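Local atomic coordinates of unsaturated glucuronyl hydrolase (Streptococcus agalactiae, PDB entry 2ZZR), a protein that hydrolyses unsaturated disaccharides of chondroitin, hyaluronan and heparin, releasing the unsaturated uronic acid. Residues R107-H113 with K145-R149; F100-I104 with L118-C123; E284-S288 with S341-Y346. One frame throughout, in Å; residues are numbered along the deposited sequence.

Contact 1 (R107-H113 with K145-R149)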
# COMPACT_ATOMS: atom_id res chain seq x y z
N ARG A 107 12.34 20.36 4.51
CA ARG A 107 12.02 19.98 3.12
C ARG A 107 13.11 19.10 2.48
O ARG A 107 13.57 19.34 1.36
CB ARG A 107 11.75 21.23 2.28
CG ARG A 107 10.55 22.07 2.77
CD ARG A 107 10.41 23.38 2.00
NE ARG A 107 10.15 23.17 0.57
CZ ARG A 107 8.94 23.02 0.03
NH1 ARG A 107 7.85 23.06 0.79
NH2 ARG A 107 8.83 22.84 -1.29
N ILE A 108 13.51 18.07 3.22
CA ILE A 108 14.56 17.14 2.79
C ILE A 108 13.96 15.95 2.05
O ILE A 108 13.17 15.19 2.62
CB ILE A 108 15.39 16.64 4.00
CG1 ILE A 108 16.09 17.81 4.69
CG2 ILE A 108 16.40 15.56 3.55
CD1 ILE A 108 16.58 17.49 6.09
N ALA A 109 14.36 15.78 0.79
CA ALA A 109 14.00 14.62 -0.03
C ALA A 109 12.48 14.38 -0.11
O ALA A 109 12.01 13.25 0.06
CB ALA A 109 14.73 13.36 0.46
N LEU A 110 11.72 15.44 -0.37
CA LEU A 110 10.26 15.34 -0.40
C LEU A 110 9.60 15.87 -1.68
O LEU A 110 8.40 16.15 -1.69
CB LEU A 110 9.66 16.00 0.85
CG LEU A 110 9.94 15.32 2.20
CD1 LEU A 110 9.39 16.17 3.34
CD2 LEU A 110 9.36 13.90 2.26
N ASP A 111 10.37 15.98 -2.76
CA ASP A 111 9.83 16.47 -4.03
C ASP A 111 9.30 15.32 -4.87
O ASP A 111 9.84 14.98 -5.93
CB ASP A 111 10.87 17.31 -4.77
CG ASP A 111 11.36 18.45 -3.93
OD1 ASP A 111 12.59 18.50 -3.68
OD2 ASP A 111 10.52 19.26 -3.48
N HIS A 112 8.22 14.72 -4.36
CA HIS A 112 7.58 13.57 -4.98
C HIS A 112 6.20 13.45 -4.32
O HIS A 112 5.82 14.29 -3.49
CB HIS A 112 8.42 12.30 -4.77
CG HIS A 112 8.75 12.03 -3.34
ND1 HIS A 112 10.02 12.21 -2.81
CD2 HIS A 112 7.98 11.60 -2.31
CE1 HIS A 112 10.01 11.89 -1.53
NE2 HIS A 112 8.78 11.53 -1.20
N HIS A 113 5.44 12.43 -4.71
CA HIS A 113 4.06 12.29 -4.27
C HIS A 113 3.90 11.27 -3.14
O HIS A 113 2.77 10.94 -2.75
CB HIS A 113 3.20 11.86 -5.46
CG HIS A 113 3.55 10.51 -5.99
ND1 HIS A 113 4.65 10.29 -6.78
CD2 HIS A 113 2.96 9.30 -5.80
CE1 HIS A 113 4.72 9.00 -7.08
NE2 HIS A 113 3.70 8.38 -6.50
N LYS A 145 2.81 19.83 1.69
CA LYS A 145 3.89 19.47 0.77
C LYS A 145 3.36 18.68 -0.42
O LYS A 145 3.71 18.96 -1.57
CB LYS A 145 4.99 18.69 1.51
CG LYS A 145 6.24 18.40 0.67
CD LYS A 145 7.04 19.68 0.39
CE LYS A 145 8.25 19.39 -0.49
NZ LYS A 145 7.86 19.18 -1.91
N LEU A 146 2.48 17.72 -0.15
CA LEU A 146 1.86 16.92 -1.20
C LEU A 146 1.00 17.77 -2.15
O LEU A 146 1.03 17.57 -3.36
CB LEU A 146 1.04 15.77 -0.60
CG LEU A 146 0.43 14.78 -1.59
CD1 LEU A 146 1.50 14.14 -2.47
CD2 LEU A 146 -0.40 13.73 -0.85
N MET A 147 0.25 18.71 -1.57
CA MET A 147 -0.61 19.61 -2.34
C MET A 147 0.16 20.42 -3.40
O MET A 147 -0.41 20.79 -4.43
CB MET A 147 -1.37 20.56 -1.40
CG MET A 147 -2.44 19.86 -0.55
SD MET A 147 -3.89 19.39 -1.51
CE MET A 147 -4.76 20.96 -1.55
N GLU A 148 1.44 20.67 -3.14
CA GLU A 148 2.31 21.45 -4.05
C GLU A 148 2.42 20.83 -5.44
O GLU A 148 2.72 21.53 -6.42
CB GLU A 148 3.72 21.62 -3.46
CG GLU A 148 3.82 22.47 -2.20
CD GLU A 148 5.21 22.45 -1.59
OE1 GLU A 148 6.15 21.90 -2.22
OE2 GLU A 148 5.37 22.97 -0.47
N ARG A 149 2.20 19.52 -5.54
CA ARG A 149 2.33 18.81 -6.81
C ARG A 149 1.02 18.68 -7.60
O ARG A 149 0.99 18.09 -8.68
CB ARG A 149 3.00 17.44 -6.62
CG ARG A 149 4.37 17.53 -5.96
CD ARG A 149 5.17 16.25 -6.14
NE ARG A 149 5.66 16.08 -7.52
CZ ARG A 149 6.72 16.70 -8.03
NH1 ARG A 149 7.43 17.55 -7.28
NH2 ARG A 149 7.08 16.48 -9.29
O HOH W 1 5.66 17.18 -2.77
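The loop joining helix 87-105 to helix 115-130 leads straight to the active site: His113 directly precedes Asp114, the probable nucleophile, and its NE2 is hydrogen-bonded to Asp174, the probable proton donor. A four-residue salt-bridge network ties this loop to the end of helix 133-147. Arg107, with positive phi in the Schellman motif that ends helix 87-105, turns its guanidinium to Glu148 in a bidentate salt bridge, NH1 to OE2 at 2.8 Å and NH2 to OE1 at 3.0 Å. Two parallel N-H donors match two carboxylate oxygens, which is why arginine suits this place. Lys145 is the hub. Its flexible chain carries NZ to Leu110 O and Asp111 OD2, both at 3.1 Å, and back to Glu148 OE1 at 3.2 Å, so flanking carboxylates offset the like charge of Arg107, whose NH2 lies 3.8 Å from Lys145 NZ. Asp111 centres an inverse gamma turn, in which His112 N makes a weak bond to Leu110 O. A water accepts from Lys145 NZ at 3.1 Å and also links His112 O, at 3.0 Å, with Lys145 O, at 2.9 Å. Van der Waals contacts continue toward His113, where Leu146 CD1 lies 3.5 Å from His113 O and Arg149 CD 3.4 Å from His112 O. Leu110 packs against Ile104 of helix 87-105 and Tyr119 of helix 115-130, while Arg149 NE is hydrogen-bonded to Gln158 O beside the small antiparallel sheet of strands 150-151 and 156-157.

Contact 2 (F100-I104 with L118-C123)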
# COMPACT_ATOMS: atom_id res chain seq x y z
N PHE A 100 10.73 12.62 11.22
CA PHE A 100 9.82 13.01 10.13
C PHE A 100 9.43 14.49 10.20
O PHE A 100 9.33 15.16 9.18
CB PHE A 100 8.59 12.10 10.08
CG PHE A 100 8.87 10.75 9.50
CD1 PHE A 100 8.94 9.62 10.32
CD2 PHE A 100 9.09 10.59 8.13
CE1 PHE A 100 9.21 8.36 9.79
CE2 PHE A 100 9.36 9.34 7.59
CZ PHE A 100 9.43 8.22 8.42
N LEU A 101 9.22 15.00 11.41
CA LEU A 101 8.96 16.42 11.60
C LEU A 101 10.16 17.25 11.14
O LEU A 101 9.98 18.27 10.46
CB LEU A 101 8.62 16.72 13.07
CG LEU A 101 8.20 18.15 13.44
CD1 LEU A 101 7.21 18.78 12.46
CD2 LEU A 101 7.63 18.17 14.85
N ASN A 102 11.36 16.81 11.49
CA ASN A 102 12.58 17.47 11.00
C ASN A 102 12.66 17.46 9.47
O ASN A 102 13.01 18.47 8.84
CB ASN A 102 13.83 16.82 11.58
CG ASN A 102 15.11 17.44 11.05
OD1 ASN A 102 15.73 16.93 10.12
ND2 ASN A 102 15.49 18.57 11.63
N ARG A 103 12.32 16.32 8.88
CA ARG A 103 12.39 16.13 7.43
C ARG A 103 11.47 17.09 6.67
O ARG A 103 11.88 17.65 5.64
CB ARG A 103 12.09 14.67 7.07
CG ARG A 103 12.32 14.35 5.60
CD ARG A 103 12.17 12.87 5.32
NE ARG A 103 12.28 12.60 3.89
CZ ARG A 103 12.17 11.40 3.33
NH1 ARG A 103 11.96 10.32 4.08
NH2 ARG A 103 12.28 11.27 2.02
N ILE A 104 10.25 17.29 7.16
CA ILE A 104 9.33 18.22 6.49
C ILE A 104 9.68 19.69 6.78
O ILE A 104 9.62 20.53 5.88
CB ILE A 104 7.82 17.87 6.74
CG1 ILE A 104 6.89 18.81 5.95
CG2 ILE A 104 7.45 17.88 8.22
CD1 ILE A 104 6.97 18.66 4.45
N LEU A 118 5.11 8.03 3.54
CA LEU A 118 6.08 8.46 4.54
C LEU A 118 5.43 8.87 5.86
O LEU A 118 5.87 8.44 6.93
CB LEU A 118 6.94 9.60 4.00
CG LEU A 118 8.05 9.17 3.03
CD1 LEU A 118 8.66 10.37 2.34
CD2 LEU A 118 9.12 8.33 3.73
N TYR A 119 4.39 9.70 5.78
CA TYR A 119 3.84 10.36 6.96
C TYR A 119 2.64 9.69 7.59
O TYR A 119 2.39 9.84 8.78
CB TYR A 119 3.59 11.85 6.69
CG TYR A 119 4.91 12.60 6.67
CD1 TYR A 119 5.37 13.27 7.81
CD2 TYR A 119 5.72 12.59 5.53
CE1 TYR A 119 6.59 13.92 7.80
CE2 TYR A 119 6.95 13.24 5.53
CZ TYR A 119 7.38 13.91 6.66
OH TYR A 119 8.60 14.55 6.67
N THR A 120 1.88 8.93 6.79
CA THR A 120 0.68 8.26 7.32
C THR A 120 0.97 7.15 8.36
O THR A 120 0.41 7.19 9.46
CB THR A 120 -0.25 7.76 6.19
OG1 THR A 120 -0.66 8.87 5.38
CG2 THR A 120 -1.48 7.06 6.78
N PRO A 121 1.83 6.17 8.02
CA PRO A 121 2.12 5.08 8.97
C PRO A 121 3.05 5.48 10.11
O PRO A 121 3.25 4.70 11.03
CB PRO A 121 2.79 4.01 8.10
CG PRO A 121 2.62 4.47 6.67
CD PRO A 121 2.55 5.95 6.75
N SER A 122 3.60 6.69 10.04
CA SER A 122 4.53 7.18 11.06
C SER A 122 3.86 8.22 11.96
O SER A 122 3.63 7.99 13.15
CB SER A 122 5.78 7.75 10.40
OG SER A 122 5.45 8.85 9.57
N CYS A 123 3.54 9.37 11.37
CA CYS A 123 3.02 10.51 12.11
C CYS A 123 1.52 10.43 12.31
O CYS A 123 1.04 10.56 13.43
CB CYS A 123 3.41 11.81 11.41
SG CYS A 123 5.20 12.00 11.30
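A kink with a proline in it distinguishes the second helix of this pair: a wider pi-type turn occurs at residues 120-123, and the backbone nitrogens of Pro121 and Ser122 make no bond to the preceding turn. Proline has no N-H to give. Ser122, with chi1 near +60°, compensates by folding its hydroxyl back, so that OG donates to Leu118 O at 2.7 Å. The two helices are consecutive antiparallel members of the alpha-helical barrel of family 88, of the six-hairpin clan, and the short segments meet at 149° with axes 11.5 Å apart. Such wide spacing suits large side chains. Phe100 is the knob, set into a hole formed by Leu118, Tyr119, Ser122 and Cys123. Its ring turns an edge to the face of Tyr119 in a T-shaped pair, centroids 5.3 Å apart and planes at 70°, while Ser122 OG and Leu118 O lie over one of its faces. Cys123 adds a small polarisable sulfur, with SG 3.6 Å from Phe100 CB and oblique to the ring. Arg103, fully extended, lays a guanidinium face on Leu118, Arg103 NH1 lying 3.5 Å from Leu118 CD2; its charged end is satisfied by Ile108 O and Ala109 O of the following loop and by Asn65 and Glu67. Helix 70-84 touches Phe100 through Asn70 and Thr74, and helix 133-147 touches Ile104, Tyr119 and Cys123. Tyrosine can be buried here because its hydroxyl finds an acceptor: Tyr119 OH donates to Phe100 O at 2.7 Å, although that carbonyl already receives Ile104 N at 3.1 Å.

Contact 3 (E284-S288 with S341-Y346). With SO4 (sulfate ion), chain D.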
# COMPACT_ATOMS: atom_id res chain seq x y z
N GLU A 284 -1.43 -21.50 -7.47
CA GLU A 284 -1.98 -22.50 -6.55
C GLU A 284 -1.99 -22.09 -5.08
O GLU A 284 -2.98 -22.32 -4.38
CB GLU A 284 -1.25 -23.85 -6.74
CG GLU A 284 -2.06 -25.08 -6.32
CD GLU A 284 -2.12 -25.29 -4.82
OE1 GLU A 284 -1.14 -24.95 -4.11
OE2 GLU A 284 -3.16 -25.80 -4.33
N ASP A 285 -0.90 -21.50 -4.59
CA ASP A 285 -0.81 -21.09 -3.19
C ASP A 285 -1.40 -19.69 -2.92
O ASP A 285 -1.27 -19.16 -1.82
CB ASP A 285 0.63 -21.22 -2.64
CG ASP A 285 1.59 -20.14 -3.16
OD1 ASP A 285 1.17 -19.26 -3.94
OD2 ASP A 285 2.77 -20.18 -2.76
N LYS A 286 -2.04 -19.11 -3.93
CA LYS A 286 -2.74 -17.82 -3.84
C LYS A 286 -1.84 -16.62 -3.51
O LYS A 286 -2.32 -15.60 -3.00
CB LYS A 286 -3.94 -17.90 -2.87
CG LYS A 286 -4.81 -19.16 -2.99
CD LYS A 286 -5.38 -19.35 -4.39
CE LYS A 286 -6.41 -20.49 -4.42
NZ LYS A 286 -5.82 -21.83 -4.12
N VAL A 287 -0.55 -16.74 -3.81
CA VAL A 287 0.39 -15.64 -3.60
C VAL A 287 0.93 -15.18 -4.95
O VAL A 287 1.60 -15.94 -5.66
CB VAL A 287 1.54 -16.02 -2.62
CG1 VAL A 287 2.60 -14.92 -2.58
CG2 VAL A 287 0.98 -16.26 -1.22
N SER A 288 0.62 -13.94 -5.30
CA SER A 288 0.94 -13.37 -6.61
C SER A 288 2.40 -13.53 -6.99
O SER A 288 3.29 -13.26 -6.18
CB SER A 288 0.59 -11.89 -6.62
OG SER A 288 1.32 -11.20 -5.61
N SER A 341 -1.44 -18.37 3.42
CA SER A 341 -0.25 -18.70 2.64
C SER A 341 0.94 -17.81 3.00
O SER A 341 2.07 -18.30 3.13
CB SER A 341 -0.53 -18.62 1.14
OG SER A 341 -1.28 -19.74 0.72
N LEU A 342 0.70 -16.51 3.19
CA LEU A 342 1.78 -15.62 3.60
C LEU A 342 2.37 -16.06 4.94
O LEU A 342 3.59 -16.18 5.08
CB LEU A 342 1.30 -14.16 3.66
CG LEU A 342 0.94 -13.49 2.33
CD1 LEU A 342 0.50 -12.06 2.58
CD2 LEU A 342 2.11 -13.52 1.33
N ILE A 343 1.50 -16.33 5.92
CA ILE A 343 1.92 -16.75 7.25
C ILE A 343 2.71 -18.06 7.19
O ILE A 343 3.79 -18.17 7.78
CB ILE A 343 0.70 -16.92 8.20
CG1 ILE A 343 0.06 -15.57 8.51
CG2 ILE A 343 1.12 -17.61 9.51
CD1 ILE A 343 -1.35 -15.68 9.10
N GLU A 344 2.16 -19.04 6.47
CA GLU A 344 2.66 -20.41 6.54
C GLU A 344 3.83 -20.70 5.61
O GLU A 344 4.62 -21.62 5.86
CB GLU A 344 1.53 -21.40 6.26
CG GLU A 344 0.44 -21.43 7.33
CD GLU A 344 -0.65 -22.45 7.06
OE1 GLU A 344 -0.65 -23.08 5.98
OE2 GLU A 344 -1.53 -22.61 7.93
N GLN A 345 3.95 -19.92 4.53
CA GLN A 345 4.94 -20.24 3.50
C GLN A 345 5.94 -19.13 3.21
O GLN A 345 7.01 -19.40 2.66
CB GLN A 345 4.25 -20.67 2.20
CG GLN A 345 3.40 -21.95 2.29
CD GLN A 345 4.19 -23.17 2.75
OE1 GLN A 345 3.74 -23.93 3.61
NE2 GLN A 345 5.38 -23.37 2.17
N TYR A 346 5.59 -17.89 3.57
CA TYR A 346 6.40 -16.74 3.16
C TYR A 346 6.94 -15.87 4.29
O TYR A 346 7.83 -15.05 4.07
CB TYR A 346 5.63 -15.90 2.13
CG TYR A 346 5.40 -16.63 0.83
CD1 TYR A 346 6.36 -16.59 -0.18
CD2 TYR A 346 4.24 -17.38 0.61
CE1 TYR A 346 6.18 -17.27 -1.38
CE2 TYR A 346 4.05 -18.07 -0.59
CZ TYR A 346 5.02 -18.01 -1.58
OH TYR A 346 4.85 -18.67 -2.77
S SO4 D . -6.09 -23.51 -7.56
O1 SO4 D . -7.41 -23.57 -8.16
O2 SO4 D . -5.82 -22.16 -7.05
O3 SO4 D . -6.01 -24.46 -6.45
O4 SO4 D . -5.08 -23.83 -8.57
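Asp285 adopts chi1 near +60° with chi2 close to 0°, which lets one carboxylate work in two directions. OD1 turns back to accept Val287 N at 3.1 Å and also meets Arg302 in a salt bridge; OD2 receives the hydroxyl of Tyr346, OH to OD2 at 2.6 Å. Tyr346, with chi1 m, reaches from helix 328-346 so that its phenol meets this charge while Val287 covers a ring face, CG1 standing 4.2 Å from the centroid in a CH-pi contact. The t rotamer of Val287 lets its other methyl, CG2, touch Leu342 CD2 at 3.9 Å and Tyr346 CE2 at 3.6 Å. Small Ser341, chi1 m, brings OG to Asp285 O at 2.6 Å. Lys286 has positive phi, and the end of its side chain leads away from residues 341-346: NZ donates at 2.9 Å both to Glu284 O and to O2 of a sulfate probably from the crystallisation liquor. An Asx turn in the loop between helices 265-280 and 304-318 is thus docked on a barrel helix.

Contacts 1 and 2 form one neighbourhood, their centres 12 Å apart, and they interleave along the chain: 100-104, 107-113, 118-123, then 145-149. They join three successive helices, 87-105, 115-130 and 133-147, and touch directly, with Arg103 NH2 2.8 Å from Ala109 O and Ile104 CD1 packed 3.5 Å from Lys145 CB. Contact 2 packs the helix pair, and contact 1 joins its connecting loop, which runs up to Asp114, to helix 133-147. Contact 3 follows later in the chain, on the opposite side of its centre, with centres about 36 Å from contact 1 and 32 Å from contact 2. Loop-to-helix packing thus recurs on opposite sides of the barrel, in contacts 1 and 3.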